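PDB 4ITC: Lys-gingipain W83 from Porphyromonas gingivalis, which cleaves proteins after lysine as a cysteine protease and, through adhesin domains such as the calcium-binding K1 beta sandwich, interacts with erythrocytes and albumin. Local coordinates for residues A[37-42]-A[164-169]; A[44-49]-A[159-164]; A[55-60]-A[155-160]. All coordinates share one frame; numbering follows the deposited sequence.

Contact 1: A[37-42]-A[164-169]; sequences AGYNSN and LDEVEI. With CA (calcium ion), chain C.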
ATOM      1  N   ALA A  37      -8.296   5.749 -10.028  1.00 17.32           N
ATOM      2  CA  ALA A  37      -8.652   4.458 -10.566  1.00 17.43           C
ATOM      3  C   ALA A  37      -7.709   3.389 -10.046  1.00 16.47           C
ATOM      4  O   ALA A  37      -6.522   3.630  -9.917  1.00 17.52           O
ATOM      5  CB  ALA A  37      -8.572   4.489 -12.089  1.00 18.88           C
ATOM      6  N   GLY A  38      -8.245   2.208  -9.841  1.00 13.80           N
ATOM      7  CA  GLY A  38      -7.419   1.054  -9.512  1.00 11.93           C
ATOM      8  C   GLY A  38      -6.720   0.399 -10.683  1.00 11.85           C
ATOM      9  O   GLY A  38      -6.718   0.875 -11.848  1.00 12.05           O
ATOM     10  N   TYR A  39      -6.022  -0.672 -10.379  1.00 10.79           N
ATOM     11  CA  TYR A  39      -5.348  -1.452 -11.412  1.00 11.72           C
ATOM     12  C   TYR A  39      -6.392  -2.325 -12.099  1.00 12.21           C
ATOM     13  O   TYR A  39      -7.006  -3.171 -11.485  1.00 12.79           O
ATOM     14  CB  TYR A  39      -4.220  -2.297 -10.829  1.00 11.78           C
ATOM     15  CG  TYR A  39      -3.665  -3.186 -11.905  1.00 13.04           C
ATOM     16  CD1 TYR A  39      -2.930  -2.652 -12.944  1.00 14.15           C
ATOM     17  CD2 TYR A  39      -3.968  -4.518 -11.921  1.00 14.72           C
ATOM     18  CE1 TYR A  39      -2.513  -3.445 -13.999  1.00 15.37           C
ATOM     19  CE2 TYR A  39      -3.525  -5.328 -12.953  1.00 14.69           C
ATOM     20  CZ  TYR A  39      -2.792  -4.765 -13.970  1.00 15.85           C
ATOM     21  OH  TYR A  39      -2.362  -5.586 -14.987  1.00 19.60           O
ATOM     22  N   ASN A  40      -6.594  -2.072 -13.387  1.00 13.12           N
ATOM     23  CA  ASN A  40      -7.557  -2.831 -14.186  1.00 13.48           C
ATOM     24  C   ASN A  40      -8.887  -2.987 -13.476  1.00 13.63           C
ATOM     25  O   ASN A  40      -9.522  -4.039 -13.524  1.00 14.14           O
ATOM     26  CB  ASN A  40      -6.942  -4.186 -14.591  1.00 14.52           C
ATOM     27  CG  ASN A  40      -7.788  -4.965 -15.603  1.00 16.90           C
ATOM     28  OD1 ASN A  40      -7.778  -6.222 -15.625  1.00 19.56           O
ATOM     29  ND2 ASN A  40      -8.517  -4.248 -16.425  1.00 15.84           N
ATOM     30  N   SER A  41      -9.296  -1.925 -12.794  1.00 12.14           N
ATOM     31  CA  SER A  41     -10.444  -1.932 -11.904  1.00 13.03           C
ATOM     32  C   SER A  41     -10.736  -0.520 -11.414  1.00 13.29           C
ATOM     33  O   SER A  41      -9.905   0.338 -11.516  1.00 14.68           O
ATOM     34  CB  SER A  41     -10.229  -2.882 -10.740  1.00 12.79           C
ATOM     35  OG  SER A  41      -9.198  -2.436  -9.870  1.00 12.28           O
ATOM     36  N   ASN A  42     -11.908  -0.366 -10.790  0.50 14.54           N
ATOM     37  CA  ASN A  42     -12.496   0.912 -10.400  0.50 14.43           C
ATOM     38  C   ASN A  42     -12.005   1.490  -9.053  0.50 13.11           C
ATOM     39  O   ASN A  42     -12.054   2.699  -8.800  0.50 12.85           O
ATOM     40  CB  ASN A  42     -14.010   0.668 -10.285  0.50 15.84           C
ATOM     41  CG  ASN A  42     -14.826   1.950 -10.279  0.50 17.20           C
ATOM     42  OD1 ASN A  42     -14.810   2.701 -11.257  0.50 19.63           O
ATOM     43  ND2 ASN A  42     -15.579   2.182  -9.205  0.50 18.42           N
ATOM     44  N   LEU A 164      -2.326   1.517  -3.993  0.50  7.45           N
ATOM     45  CA  LEU A 164      -2.136   0.099  -3.751  0.50  7.44           C
ATOM     46  C   LEU A 164      -3.420  -0.616  -4.154  0.50  7.51           C
ATOM     47  O   LEU A 164      -4.527  -0.132  -3.859  0.50  7.02           O
ATOM     48  CB  LEU A 164      -1.834  -0.144  -2.255  0.50  7.67           C
ATOM     49  CG  LEU A 164      -1.878  -1.581  -1.747  0.50  7.56           C
ATOM     50  CD1 LEU A 164      -0.628  -2.284  -2.219  0.50  7.85           C
ATOM     51  CD2 LEU A 164      -1.919  -1.626  -0.216  0.50  7.65           C
ATOM     52  N   ASP A 165      -3.282  -1.764  -4.843  1.00  7.70           N
ATOM     53  CA  ASP A 165      -4.470  -2.500  -5.312  1.00  8.31           C
ATOM     54  C   ASP A 165      -4.204  -3.982  -5.437  1.00  8.93           C
ATOM     55  O   ASP A 165      -3.045  -4.438  -5.497  1.00  8.71           O
ATOM     56  CB  ASP A 165      -4.966  -1.921  -6.645  1.00  8.35           C
ATOM     57  CG  ASP A 165      -6.446  -2.178  -6.909  1.00  9.36           C
ATOM     58  OD1 ASP A 165      -7.180  -2.633  -6.011  1.00  8.65           O
ATOM     59  OD2 ASP A 165      -6.893  -1.871  -8.041  1.00 10.05           O
ATOM     60  N   GLU A 166      -5.315  -4.733  -5.445  1.00  9.32           N
ATOM     61  CA  GLU A 166      -5.362  -6.131  -5.892  1.00  9.92           C
ATOM     62  C   GLU A 166      -4.371  -6.986  -5.101  1.00  9.65           C
ATOM     63  O   GLU A 166      -3.426  -7.540  -5.650  1.00 10.04           O
ATOM     64  CB  GLU A 166      -5.108  -6.184  -7.379  1.00 10.67           C
ATOM     65  CG  GLU A 166      -6.172  -5.415  -8.186  1.00 11.71           C
ATOM     66  CD  GLU A 166      -7.600  -5.856  -7.969  1.00 12.28           C
ATOM     67  OE1 GLU A 166      -8.462  -4.937  -8.015  1.00 12.06           O
ATOM     68  OE2 GLU A 166      -7.848  -7.080  -7.710  1.00 13.00           O
ATOM     69  N   VAL A 167      -4.623  -7.065  -3.818  1.00 10.11           N
ATOM     70  CA  VAL A 167      -3.778  -7.815  -2.889  1.00 10.52           C
ATOM     71  C   VAL A 167      -4.231  -9.248  -2.872  1.00 11.59           C
ATOM     72  O   VAL A 167      -5.384  -9.530  -2.645  1.00 12.12           O
ATOM     73  CB  VAL A 167      -3.891  -7.264  -1.472  1.00 10.61           C
ATOM     74  CG1 VAL A 167      -3.157  -8.165  -0.470  1.00 11.82           C
ATOM     75  CG2 VAL A 167      -3.353  -5.834  -1.439  1.00 10.63           C
ATOM     76  N   GLU A 168      -3.302 -10.150  -3.121  1.00 10.54           N
ATOM     77  CA  GLU A 168      -3.591 -11.594  -3.125  1.00 10.82           C
ATOM     78  C   GLU A 168      -2.561 -12.336  -2.272  1.00 10.50           C
ATOM     79  O   GLU A 168      -1.342 -12.098  -2.411  1.00 10.84           O
ATOM     80  CB  GLU A 168      -3.515 -12.155  -4.531  1.00 11.49           C
ATOM     81  N   ILE A 169      -3.026 -13.216  -1.406  1.00 10.69           N
ATOM     82  CA  ILE A 169      -2.134 -14.053  -0.586  1.00 11.89           C
ATOM     83  C   ILE A 169      -2.555 -15.484  -0.824  1.00 13.72           C
ATOM     84  O   ILE A 169      -3.749 -15.781  -0.718  1.00 13.10           O
ATOM     85  CB  ILE A 169      -2.217 -13.708   0.912  1.00 12.91           C
ATOM     86  CG1 ILE A 169      -1.677 -12.278   1.147  1.00 12.77           C
ATOM     87  CG2 ILE A 169      -1.441 -14.725   1.743  1.00 13.11           C
ATOM     88  CD1 ILE A 169      -1.859 -11.724   2.554  1.00 13.77           C
TER
HETATM   89 CA    CA C1202      -9.144  -2.713  -7.444  1.00  9.25          CA

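Contact 2: A[44-49]-A[159-164]; sequences CVYSES and MFYIDL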
ATOM      1  N   CYS A  44      -9.328   1.270  -5.453  1.00  9.88           N
ATOM      2  CA  CYS A  44      -8.026   0.936  -4.852  1.00  9.52           C
ATOM      3  C   CYS A  44      -7.928   1.622  -3.511  1.00  8.99           C
ATOM      4  O   CYS A  44      -8.932   2.127  -3.010  1.00  9.18           O
ATOM      5  CB  CYS A  44      -6.893   1.352  -5.747  1.00 10.34           C
ATOM      6  SG  CYS A  44      -6.674   3.118  -5.999  1.00 11.63           S
ATOM      7  N   VAL A  45      -6.739   1.603  -2.891  1.00  8.43           N
ATOM      8  CA  VAL A  45      -6.484   2.405  -1.714  1.00  8.06           C
ATOM      9  C   VAL A  45      -5.274   3.288  -1.971  1.00  7.67           C
ATOM     10  O   VAL A  45      -4.453   3.006  -2.819  1.00  7.66           O
ATOM     11  CB  VAL A  45      -6.243   1.547  -0.446  1.00  8.71           C
ATOM     12  CG1 VAL A  45      -7.515   0.783  -0.125  1.00  9.70           C
ATOM     13  CG2 VAL A  45      -5.078   0.612  -0.628  1.00  8.65           C
ATOM     14  N   TYR A  46      -5.207   4.384  -1.218  1.00  7.34           N
ATOM     15  CA  TYR A  46      -4.116   5.323  -1.382  1.00  7.92           C
ATOM     16  C   TYR A  46      -3.777   6.007  -0.069  1.00  7.53           C
ATOM     17  O   TYR A  46      -4.571   6.037   0.886  1.00  7.03           O
ATOM     18  CB  TYR A  46      -4.429   6.370  -2.438  1.00  7.92           C
ATOM     19  CG  TYR A  46      -5.463   7.388  -2.028  1.00  8.38           C
ATOM     20  CD1 TYR A  46      -6.823   7.088  -2.082  1.00  9.65           C
ATOM     21  CD2 TYR A  46      -5.094   8.641  -1.620  1.00  9.32           C
ATOM     22  CE1 TYR A  46      -7.758   8.021  -1.748  1.00 10.30           C
ATOM     23  CE2 TYR A  46      -6.033   9.601  -1.268  1.00 10.21           C
ATOM     24  CZ  TYR A  46      -7.376   9.279  -1.325  1.00 11.69           C
ATOM     25  OH  TYR A  46      -8.334  10.239  -0.977  1.00 14.77           O
ATOM     26  N   SER A  47      -2.545   6.517  -0.003  1.00  7.17           N
ATOM     27  CA  SER A  47      -2.058   7.240   1.142  1.00  6.58           C
ATOM     28  C   SER A  47      -1.274   8.449   0.644  1.00  6.80           C
ATOM     29  O   SER A  47      -0.555   8.393  -0.360  1.00  6.27           O
ATOM     30  CB  SER A  47      -1.188   6.333   1.996  1.00  6.35           C
ATOM     31  OG  SER A  47      -0.617   7.008   3.087  1.00  6.67           O
ATOM     32  N   GLU A  48      -1.439   9.577   1.352  1.00  7.23           N
ATOM     33  CA  GLU A  48      -0.967  10.890   0.927  1.00  7.64           C
ATOM     34  C   GLU A  48       0.342  11.316   1.585  1.00  7.73           C
ATOM     35  O   GLU A  48       0.472  11.309   2.827  1.00  8.00           O
ATOM     36  CB  GLU A  48      -2.026  11.930   1.303  1.00  8.79           C
ATOM     37  CG  GLU A  48      -3.364  11.710   0.626  1.00  9.84           C
ATOM     38  CD  GLU A  48      -4.499  12.377   1.370  1.00 11.43           C
ATOM     39  OE1 GLU A  48      -5.139  13.261   0.726  1.00 13.97           O
ATOM     40  OE2 GLU A  48      -4.727  12.072   2.579  1.00 12.42           O
ATOM     41  N   SER A  49       1.285  11.809   0.770  1.00  7.92           N
ATOM     42  CA  SER A  49       2.387  12.626   1.273  1.00  8.17           C
ATOM     43  C   SER A  49       2.217  14.119   1.020  1.00  8.72           C
ATOM     44  O   SER A  49       3.050  14.917   1.473  1.00  8.68           O
ATOM     45  CB  SER A  49       3.718  12.137   0.684  1.00  8.61           C
ATOM     46  OG  SER A  49       3.851  12.515  -0.645  1.00  8.77           O
ATOM     47  N   MET A 159       5.356  14.571  -2.023  1.00  8.63           N
ATOM     48  CA  MET A 159       5.196  14.020  -3.356  1.00  8.72           C
ATOM     49  C   MET A 159       3.714  14.096  -3.681  1.00  8.57           C
ATOM     50  O   MET A 159       3.180  15.226  -3.863  1.00  9.04           O
ATOM     51  CB  MET A 159       5.839  12.647  -3.448  1.00  9.48           C
ATOM     52  CG  MET A 159       7.366  12.757  -3.486  1.00  9.67           C
ATOM     53  SD  MET A 159       7.936  13.371  -5.078  1.00 10.81           S
ATOM     54  CE  MET A 159       9.586  14.019  -4.636  1.00 10.69           C
ATOM     55  N   PHE A 160       2.998  12.980  -3.707  1.00  7.95           N
ATOM     56  CA  PHE A 160       1.531  13.094  -3.853  1.00  7.89           C
ATOM     57  C   PHE A 160       0.865  11.923  -3.150  1.00  7.44           C
ATOM     58  O   PHE A 160       0.661  11.988  -1.945  1.00  8.00           O
ATOM     59  CB  PHE A 160       1.090  13.319  -5.301  1.00  8.32           C
ATOM     60  CG  PHE A 160      -0.340  13.765  -5.444  1.00  8.79           C
ATOM     61  CD1 PHE A 160      -0.803  14.853  -4.727  1.00  9.81           C
ATOM     62  CD2 PHE A 160      -1.208  13.101  -6.269  1.00  9.43           C
ATOM     63  CE1 PHE A 160      -2.123  15.301  -4.871  1.00 10.03           C
ATOM     64  CE2 PHE A 160      -2.549  13.539  -6.414  1.00 10.20           C
ATOM     65  CZ  PHE A 160      -2.995  14.623  -5.705  1.00 10.11           C
ATOM     66  N   TYR A 161       0.466  10.907  -3.879  1.00  7.35           N
ATOM     67  CA  TYR A 161      -0.085   9.672  -3.287  1.00  7.33           C
ATOM     68  C   TYR A 161       0.670   8.457  -3.747  1.00  7.00           C
ATOM     69  O   TYR A 161       1.168   8.401  -4.873  1.00  7.82           O
ATOM     70  CB  TYR A 161      -1.542   9.384  -3.627  1.00  7.67           C
ATOM     71  CG  TYR A 161      -2.553  10.487  -3.660  1.00  8.38           C
ATOM     72  CD1 TYR A 161      -2.413  11.650  -2.882  1.00  9.03           C
ATOM     73  CD2 TYR A 161      -3.704  10.323  -4.422  1.00  9.55           C
ATOM     74  CE1 TYR A 161      -3.382  12.636  -2.940  1.00 10.38           C
ATOM     75  CE2 TYR A 161      -4.686  11.301  -4.470  1.00 10.69           C
ATOM     76  CZ  TYR A 161      -4.513  12.449  -3.729  1.00 10.66           C
ATOM     77  OH  TYR A 161      -5.460  13.472  -3.687  1.00 13.37           O
ATOM     78  N   ILE A 162       0.700   7.449  -2.868  1.00  7.15           N
ATOM     79  CA  ILE A 162       0.948   6.090  -3.251  1.00  7.24           C
ATOM     80  C   ILE A 162      -0.398   5.364  -3.320  1.00  7.09           C
ATOM     81  O   ILE A 162      -1.228   5.476  -2.407  1.00  7.42           O
ATOM     82  CB  ILE A 162       1.946   5.365  -2.291  1.00  7.40           C
ATOM     83  CG1 ILE A 162       2.250   3.946  -2.799  1.00  8.37           C
ATOM     84  CG2 ILE A 162       1.514   5.387  -0.839  1.00  7.64           C
ATOM     85  CD1 ILE A 162       3.380   3.303  -2.022  1.00  9.28           C
ATOM     86  N   ASP A 163      -0.591   4.600  -4.382  1.00  7.32           N
ATOM     87  CA  ASP A 163      -1.790   3.817  -4.575  1.00  7.56           C
ATOM     88  C   ASP A 163      -1.412   2.319  -4.518  1.00  7.60           C
ATOM     89  O   ASP A 163      -0.390   1.916  -5.050  1.00  7.56           O
ATOM     90  CB  ASP A 163      -2.393   4.067  -5.937  1.00  7.84           C
ATOM     91  CG  ASP A 163      -2.739   5.515  -6.260  1.00  8.76           C
ATOM     92  OD1 ASP A 163      -2.752   6.437  -5.409  1.00  8.59           O
ATOM     93  OD2 ASP A 163      -3.035   5.714  -7.499  1.00 10.52           O
ATOM     94  N   LEU A 164      -2.326   1.517  -3.993  0.50  7.45           N
ATOM     95  CA  LEU A 164      -2.136   0.099  -3.751  0.50  7.44           C
ATOM     96  C   LEU A 164      -3.420  -0.616  -4.154  0.50  7.51           C
ATOM     97  O   LEU A 164      -4.527  -0.132  -3.859  0.50  7.02           O
ATOM     98  CB  LEU A 164      -1.834  -0.144  -2.255  0.50  7.67           C
ATOM     99  CG  LEU A 164      -1.878  -1.581  -1.747  0.50  7.56           C
ATOM    100  CD1 LEU A 164      -0.628  -2.284  -2.219  0.50  7.85           C
ATOM    101  CD2 LEU A 164      -1.919  -1.626  -0.216  0.50  7.65           C
TER
HETATM  102  O   HOH W   1      -5.525  14.972  -1.377  1.00 13.58           O

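Contact 3: A[55-60]-A[155-160]; sequences IGVLTP and QSTDMF. With GAI (guanidine), chain E.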
ATOM      1  N   ILE A  55      -4.369  21.290   2.272  1.00 24.69           N
ATOM      2  CA  ILE A  55      -3.867  20.367   3.285  1.00 23.18           C
ATOM      3  C   ILE A  55      -2.345  20.479   3.294  1.00 20.63           C
ATOM      4  O   ILE A  55      -1.735  20.637   4.351  1.00 22.23           O
ATOM      5  CB  ILE A  55      -4.251  18.913   2.994  1.00 23.25           C
ATOM      6  CG1 ILE A  55      -5.780  18.714   3.015  1.00 27.61           C
ATOM      7  CG2 ILE A  55      -3.561  17.976   3.982  1.00 22.18           C
ATOM      8  CD1 ILE A  55      -6.455  18.826   4.352  1.00 30.09           C
ATOM      9  N   GLY A  56      -1.738  20.341   2.115  1.00 17.68           N
ATOM     10  CA  GLY A  56      -0.319  20.604   1.963  1.00 15.69           C
ATOM     11  C   GLY A  56       0.565  19.409   2.292  1.00 13.85           C
ATOM     12  O   GLY A  56       0.133  18.270   2.246  1.00 12.37           O
ATOM     13  N   VAL A  57       1.807  19.696   2.612  1.00 12.52           N
ATOM     14  CA  VAL A  57       2.817  18.671   2.828  1.00 11.90           C
ATOM     15  C   VAL A  57       2.512  17.862   4.069  1.00 12.21           C
ATOM     16  O   VAL A  57       2.245  18.419   5.145  1.00 12.07           O
ATOM     17  CB  VAL A  57       4.224  19.305   2.940  1.00 12.69           C
ATOM     18  CG1 VAL A  57       5.272  18.275   3.336  1.00 12.31           C
ATOM     19  CG2 VAL A  57       4.565  20.002   1.641  1.00 12.76           C
ATOM     20  N   LEU A  58       2.563  16.530   3.959  1.00 10.67           N
ATOM     21  CA  LEU A  58       2.375  15.631   5.081  1.00 10.23           C
ATOM     22  C   LEU A  58       3.619  14.805   5.339  1.00 10.19           C
ATOM     23  O   LEU A  58       4.473  14.698   4.452  1.00 10.28           O
ATOM     24  CB  LEU A  58       1.189  14.712   4.792  1.00  9.93           C
ATOM     25  CG  LEU A  58      -0.103  15.443   4.486  1.00  9.96           C
ATOM     26  CD1 LEU A  58      -1.179  14.465   4.055  1.00 10.96           C
ATOM     27  CD2 LEU A  58      -0.537  16.184   5.747  1.00 10.94           C
ATOM     28  N   THR A  59       3.713  14.232   6.536  1.00 11.08           N
ATOM     29  CA  THR A  59       4.760  13.296   6.895  1.00 10.53           C
ATOM     30  C   THR A  59       4.128  11.953   7.386  1.00 10.22           C
ATOM     31  O   THR A  59       4.169  11.614   8.591  1.00 10.06           O
ATOM     32  CB  THR A  59       5.714  13.889   7.939  1.00 11.81           C
ATOM     33  OG1 THR A  59       4.964  14.262   9.102  1.00 11.89           O
ATOM     34  CG2 THR A  59       6.466  15.083   7.363  1.00 12.68           C
ATOM     35  N   PRO A  60       3.582  11.170   6.431  1.00  9.08           N
ATOM     36  CA  PRO A  60       2.856   9.951   6.821  1.00  8.73           C
ATOM     37  C   PRO A  60       3.719   8.913   7.534  1.00  8.55           C
ATOM     38  O   PRO A  60       4.904   8.737   7.212  1.00  8.73           O
ATOM     39  CB  PRO A  60       2.371   9.371   5.480  1.00  8.92           C
ATOM     40  CG  PRO A  60       3.223  10.020   4.464  1.00  8.61           C
ATOM     41  CD  PRO A  60       3.508  11.397   4.978  1.00  8.82           C
ATOM     42  N   GLN A 155       8.512   7.590   5.869  1.00 10.58           N
ATOM     43  CA  GLN A 155       9.758   8.209   5.318  1.00 11.20           C
ATOM     44  C   GLN A 155       9.489   8.801   3.936  1.00 10.45           C
ATOM     45  O   GLN A 155      10.272   8.622   2.976  1.00 10.80           O
ATOM     46  CB  GLN A 155      10.929   7.226   5.296  1.00 13.18           C
ATOM     47  CG  GLN A 155      11.444   6.991   6.700  1.00 16.72           C
ATOM     48  CD  GLN A 155      12.491   5.897   6.803  1.00 20.22           C
ATOM     49  OE1 GLN A 155      13.045   5.436   5.807  1.00 22.13           O
ATOM     50  NE2 GLN A 155      12.762   5.487   8.018  1.00 22.57           N
ATOM     51  N   SER A 156       8.322   9.450   3.845  0.50  9.08           N
ATOM     52  CA  SER A 156       7.825  10.049   2.621  0.50  8.37           C
ATOM     53  C   SER A 156       7.323  11.439   2.955  0.50  8.88           C
ATOM     54  O   SER A 156       6.739  11.692   4.025  0.50  8.86           O
ATOM     55  CB  SER A 156       6.655   9.244   2.023  0.50  7.81           C
ATOM     56  OG  SER A 156       7.077   7.944   1.635  0.50  6.40           O
ATOM     57  N   THR A 157       7.595  12.377   2.067  1.00  9.61           N
ATOM     58  CA  THR A 157       6.980  13.701   2.232  1.00  9.78           C
ATOM     59  C   THR A 157       7.005  14.465   0.913  1.00  9.65           C
ATOM     60  O   THR A 157       7.932  14.329   0.096  1.00  9.33           O
ATOM     61  CB  THR A 157       7.698  14.491   3.351  1.00 10.39           C
ATOM     62  OG1 THR A 157       6.949  15.669   3.654  1.00 10.47           O
ATOM     63  CG2 THR A 157       9.110  14.926   2.898  1.00 10.89           C
ATOM     64  N   ASP A 158       5.958  15.231   0.676  1.00  9.62           N
ATOM     65  CA  ASP A 158       5.945  16.230  -0.381  1.00  9.13           C
ATOM     66  C   ASP A 158       6.045  15.684  -1.787  1.00  9.12           C
ATOM     67  O   ASP A 158       6.657  16.279  -2.655  1.00  9.01           O
ATOM     68  CB  ASP A 158       7.060  17.290  -0.111  1.00  9.02           C
ATOM     69  CG  ASP A 158       6.896  18.504  -0.950  1.00  9.87           C
ATOM     70  OD1 ASP A 158       5.754  18.880  -1.306  1.00 10.87           O
ATOM     71  OD2 ASP A 158       7.932  19.153  -1.227  1.00 11.19           O
ATOM     72  N   MET A 159       5.356  14.571  -2.023  1.00  8.63           N
ATOM     73  CA  MET A 159       5.196  14.020  -3.356  1.00  8.72           C
ATOM     74  C   MET A 159       3.714  14.096  -3.681  1.00  8.57           C
ATOM     75  O   MET A 159       3.180  15.226  -3.863  1.00  9.04           O
ATOM     76  CB  MET A 159       5.839  12.647  -3.448  1.00  9.48           C
ATOM     77  CG  MET A 159       7.366  12.757  -3.486  1.00  9.67           C
ATOM     78  SD  MET A 159       7.936  13.371  -5.078  1.00 10.81           S
ATOM     79  CE  MET A 159       9.586  14.019  -4.636  1.00 10.69           C
ATOM     80  N   PHE A 160       2.998  12.980  -3.707  1.00  7.95           N
ATOM     81  CA  PHE A 160       1.531  13.094  -3.853  1.00  7.89           C
ATOM     82  C   PHE A 160       0.865  11.923  -3.150  1.00  7.44           C
ATOM     83  O   PHE A 160       0.661  11.988  -1.945  1.00  8.00           O
ATOM     84  CB  PHE A 160       1.090  13.319  -5.301  1.00  8.32           C
ATOM     85  CG  PHE A 160      -0.340  13.765  -5.444  1.00  8.79           C
ATOM     86  CD1 PHE A 160      -0.803  14.853  -4.727  1.00  9.81           C
ATOM     87  CD2 PHE A 160      -1.208  13.101  -6.269  1.00  9.43           C
ATOM     88  CE1 PHE A 160      -2.123  15.301  -4.871  1.00 10.03           C
ATOM     89  CE2 PHE A 160      -2.549  13.539  -6.414  1.00 10.20           C
ATOM     90  CZ  PHE A 160      -2.995  14.623  -5.705  1.00 10.11           C
TER
HETATM   91  C   GAI E1204       8.149  18.426  -5.126  1.00 12.15           C
HETATM   92  N1  GAI E1204       8.614  18.840  -6.233  1.00 12.25           N
HETATM   93  N2  GAI E1204       7.742  19.263  -4.194  1.00 13.44           N
HETATM   94  N3  GAI E1204       8.138  17.125  -4.978  1.00 13.16           N
HETATM   95  O   HOH W   2       6.826  10.449   6.246  1.00 11.79           O
HETATM   96  O   HOH W   3       7.982   8.321   8.684  1.00 16.25           O

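Contact 1: A[37-42]-A[164-169]
Asp165 and Glu166 on one side, and Ser41 on the other, hold a calcium ion between them, and the ion joins the loop 37-42 to the strand segment 164-169. Asp165 grips the metal with both carboxylate oxygens, OD1 at 2.4 Å and OD2 at 2.5 Å from the calcium. Its CG stands anti to the backbone N (chi1 -156°), which carries the group across toward the loop. OD2 has a second task: its anti lone pair, turned away from OD1, accepts the backbone N-H of Tyr39, with N to OD2 at 2.8 Å and an angle of 142° at the hydrogen. Gly38, lacking a side chain, allows a close pass here, its CA lying 3.3 Å from Asp165 OD2.

Glu166 reaches the metal by a single oxygen, OE1, at 2.4 Å from the calcium. Asp165 and Glu166 are consecutive in a strand, yet both direct their side chains toward the loop, because the backbone of Glu166 takes a left-handed conformation (phi 57°) that breaks the usual alternation. A bend at chi2 brings CD of Glu166 round toward the calcium. Separately, its CG meets the Tyr39 ring at the edge, near the ring plane.

From the loop, Ser41 OG binds the calcium at 2.4 Å, and a small hydroxyl suits a short, direct metal bond. Ser41 OG also donates a hydrogen bond to Tyr39 O, 2.8 Å away and approached from above the carbonyl plane, consistent with its lone pairs facing the ion.

Ser7 O, Glu9 OE2 and Gly43 O complete the site. The loop runs between strands 29-32 and 43-48 of the beta sandwich. Strand 161-171 pairs with strand 75-83 along one edge and with 43-48, then 3-6, along the other; Trp80 of strand 75-83 stacks on the Tyr39 ring.

Contact 2: A[44-49]-A[159-164]
Residues Val45 to Glu48 pair antiparallel with Tyr161 to Leu164, joining strands 43-48 and 161-171 as neighbours within one sheet of the beta sandwich in a largely buried contact. Val45 with Leu164 and Ser47 with Ile162 form hydrogen-bonded pairs, each joined by two backbone bonds; the non-hydrogen-bonded pair Tyr46-Asp163 lies between them, and Glu48-Tyr161 follows Ser47-Ile162. Beyond the strand end, Ser49 N still bonds to Phe160 O, and Ser49 OG accepts the N-H of Met159 at 2.9 Å while also bonding to Glu91.

On one face, Val45 and Leu164 lie side by side, Val45 CG2 3.7 Å from Leu164 CB. Ser47 shares that face, its OG held by His153 and Asn62.

The other face carries aromatic packing. Tyr46 CG sits between its backbone N and carbonyl carbon (chi1 72°), 4.2 Å from Tyr161 CD2. Phe160 CE2 lies over the centre of the Tyr161 ring, and Tyr46 CD2 over the opposite face toward the rim; the tyrosine planes are 31° apart. Asp163 OD1 packs against Tyr46 CB and has no polar partner in the model. In the Glu48 carboxylate, OE2 forms a salt bridge with Lys29, while OE1 accepts from a water that is hydrogen-bonded to Tyr161 OH, 2.8 Å from it.

Contact 3: A[55-60]-A[155-160]
Thr157 and Leu58 make the direct polar link in this loop-to-loop contact at one end of the beta sandwich, where the residues leading out of the short strand 56-57 run roughly antiparallel to the connection between strands 148-153 and 161-171. Thr157 OG1, anti to its own backbone N (chi1 -170°), donates to Leu58 O at 2.8 Å from above the carbonyl plane. A threonine hydroxyl thus takes the part that a backbone N-H would play in a regular strand pair.

Water adds further polar links. One molecule donates to Pro60 O and, across an unusually short and so doubtful distance, to Ser156 O. A second accepts the N-H of Gln155 and gives a weak bond to Pro60 O.

The packing is made by Val57, Thr59 and the Pro60 ring. Val57 straddles the step from Thr157 to Asp158: CG1 lies 3.1 Å from Thr157 OG1, and CG2 is 3.4 Å from Asp158 OD1. Pro60 CD comes within 3.4 Å of Ser156 O, while the Thr59 and Thr157 side chains lie side by side. Leu58 and Pro60 also adjoin Asp24 and Asn62, ligands of the other calcium.

Asp158 has a left-handed backbone (phi 65°). With Met159 and Tyr88 it lines a guanidine pocket: Met159 CE lies near N3, which donates to Asp158 O at 2.9 Å, and N2 donates to Asp158 OD2 at 3.0 Å.

Following the chain from the N terminus, residues 37-42 come first, then 44-49 and 55-60, and each pairs with a segment near the C-terminal end. Contact 1 closes the longest loop, some 120 residues, and contacts 2 and 3, closing about 110 and 94, are nested inside it. Contacts 1 and 2 both use strand 161-171 and share Leu164; Asp165 and Gly38 pack on Cys44, so the calcium site adjoins the strand pairing. Contacts 2 and 3 meet on residues that run into strand 161-171, sharing Met159 and Phe160, and Ser49 O probably accepts bonds from Leu58 N and Asp158 N. Contacts 1 and 3 flank the middle of the domain from opposite sides.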